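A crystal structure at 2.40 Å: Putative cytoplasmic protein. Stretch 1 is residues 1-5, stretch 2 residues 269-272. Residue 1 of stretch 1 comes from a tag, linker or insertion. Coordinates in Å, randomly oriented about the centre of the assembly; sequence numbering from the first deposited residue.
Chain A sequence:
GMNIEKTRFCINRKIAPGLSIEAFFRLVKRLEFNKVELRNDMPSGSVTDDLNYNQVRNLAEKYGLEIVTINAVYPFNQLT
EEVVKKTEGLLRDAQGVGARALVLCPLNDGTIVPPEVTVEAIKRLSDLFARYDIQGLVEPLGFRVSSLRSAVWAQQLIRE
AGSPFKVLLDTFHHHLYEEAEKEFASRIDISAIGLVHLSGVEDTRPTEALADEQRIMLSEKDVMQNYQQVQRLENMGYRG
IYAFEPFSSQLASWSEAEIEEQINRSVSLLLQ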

# COMPACT_ATOMS: atom_id res chain seq x y z
N GLY A 1 -1.31 -12.91 -22.50
CA GLY A 1 -2.65 -12.55 -21.95
C GLY A 1 -2.77 -11.06 -21.62
O GLY A 1 -3.18 -10.26 -22.48
N MSE A 2 -2.41 -10.69 -20.39
CA MSE A 2 -2.39 -9.28 -19.99
C MSE A 2 -1.04 -8.64 -20.28
O MSE A 2 0.02 -9.23 -20.00
CB MSE A 2 -2.73 -9.10 -18.52
CG MSE A 2 -4.18 -9.44 -18.16
SE MSE A 2 -4.62 -8.87 -16.33
CE MSE A 2 -3.67 -10.11 -15.32
N ASN A 3 -1.10 -7.43 -20.82
CA ASN A 3 0.10 -6.67 -21.14
C ASN A 3 0.18 -5.53 -20.14
O ASN A 3 -0.42 -4.46 -20.33
CB ASN A 3 0.07 -6.18 -22.61
CG ASN A 3 1.39 -5.48 -23.01
OD1 ASN A 3 2.45 -6.14 -23.16
ND2 ASN A 3 1.34 -4.15 -23.16
N ILE A 4 0.91 -5.79 -19.06
CA ILE A 4 1.20 -4.80 -18.04
C ILE A 4 2.69 -4.46 -18.15
O ILE A 4 3.55 -5.32 -17.99
CB ILE A 4 0.85 -5.34 -16.64
CG1 ILE A 4 -0.66 -5.65 -16.55
CG2 ILE A 4 1.22 -4.33 -15.55
CD1 ILE A 4 -1.06 -6.57 -15.37
N GLU A 5 2.97 -3.18 -18.41
CA GLU A 5 4.35 -2.72 -18.53
C GLU A 5 5.14 -2.97 -17.22
O GLU A 5 4.66 -2.64 -16.11
CB GLU A 5 4.35 -1.24 -18.91
CG GLU A 5 5.60 -0.77 -19.65
CD GLU A 5 5.47 0.66 -20.19
OE1 GLU A 5 4.35 1.23 -20.15
OE2 GLU A 5 6.50 1.23 -20.66
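Stretch 2, residues 269-272: LLLQ

The two ends of one chain meet here, 267 or more residues apart in sequence. Stretch 1 is extended without regular secondary structure; stretch 2 continues a helix that begins earlier in the chain and carries the C-terminal carboxylate on Gln272. The pairing runs in opposite order along the two stretches: the CA of Gly1 lies 5.7 Å from the CA of Gln272, and the CA of Met2 lies 5.1 Å from the CA of Leu271. The contact is small, burying 282 Å² with both sides summed, and it carries no clear hydrogen bond.

The apolar contacts follow the alternation of an extended chain. Ile4 points its CB toward stretch 2, whereas Asn3 and Glu5 point away and touch nothing in stretch 2. Ile4 CB packs against Leu271 CD2 at 3.8 Å, and the same methyl reaches the backbone: Leu271 CD2 is 3.7 Å from Ile4 N and 3.4 Å from Met2 O. Leu271 achieves this although its CA-to-CB bond points away overall, because its m, t rotamer brings the end of the side chain back. Its methyl thus lies against the backbone between Met2 and Ile4, while the Asn3 side chain points away.

Met2, a selenomethionine, works in a similar way. Its CB points sideways, and the m, t, m side chain carries CE to within 4.3 Å of Leu270 CB. The same CE comes closer still to the backbone, 3.1 Å from Leu270 O, a tight approach of a methyl to a carbonyl. Leu270 and Ile4 are both buried, while Met2 and Leu271 remain partly exposed.

The polar and charged contacts gather at the termini. Gly1, a tag residue, places its N 3.5 Å from Gln272 O and 3.8 Å from Leu271 O. Opposite charges lie near each other, Gly1 N being 4.3 Å from Gln272 OXT, beyond salt-bridge range. Gly1 CA also makes a CA-H...O contact with Gln272 O at 3.5 Å. The absence of a side chain matters to this fit: an ideal CB on Gly1 would stand 2.4 Å from Gln272 O, a clash.

Within stretch 2, Gln272 turns its side chain back, and its NE2 donates a hydrogen bond to Leu269 O at 3.1 Å. Its CB points away from stretch 1, so this residue meets the other terminus through its carboxylate.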

# COMPACT_ATOMS: atom_id res chain seq x y z
N LEU A 269 2.98 -14.75 -13.25
CA LEU A 269 1.62 -15.23 -13.08
C LEU A 269 0.58 -14.26 -13.65
O LEU A 269 -0.45 -14.69 -14.16
CB LEU A 269 1.34 -15.47 -11.60
CG LEU A 269 0.05 -16.24 -11.30
CD1 LEU A 269 0.33 -17.39 -10.30
CD2 LEU A 269 -1.07 -15.30 -10.80
N LEU A 270 0.84 -12.96 -13.57
CA LEU A 270 -0.11 -11.95 -14.04
C LEU A 270 -0.05 -11.82 -15.56
O LEU A 270 -1.07 -11.58 -16.20
CB LEU A 270 0.14 -10.60 -13.35
CG LEU A 270 -0.06 -10.67 -11.83
CD1 LEU A 270 0.51 -9.44 -11.13
CD2 LEU A 270 -1.52 -10.89 -11.47
N LEU A 271 1.14 -12.00 -16.12
CA LEU A 271 1.33 -11.83 -17.56
C LEU A 271 1.09 -13.12 -18.38
O LEU A 271 1.20 -13.10 -19.62
CB LEU A 271 2.73 -11.26 -17.82
CG LEU A 271 3.04 -9.98 -17.01
CD1 LEU A 271 4.48 -9.48 -17.20
CD2 LEU A 271 2.07 -8.86 -17.35
N GLN A 272 0.76 -14.22 -17.71
CA GLN A 272 0.64 -15.54 -18.39
C GLN A 272 -0.48 -15.59 -19.44
O GLN A 272 -1.35 -14.73 -19.53
CB GLN A 272 0.40 -16.66 -17.37
CG GLN A 272 -0.97 -16.61 -16.69
CD GLN A 272 -1.26 -17.83 -15.86
OE1 GLN A 272 -1.33 -18.94 -16.38
NE2 GLN A 272 -1.44 -17.64 -14.55
OXT GLN A 272 -0.54 -16.53 -20.23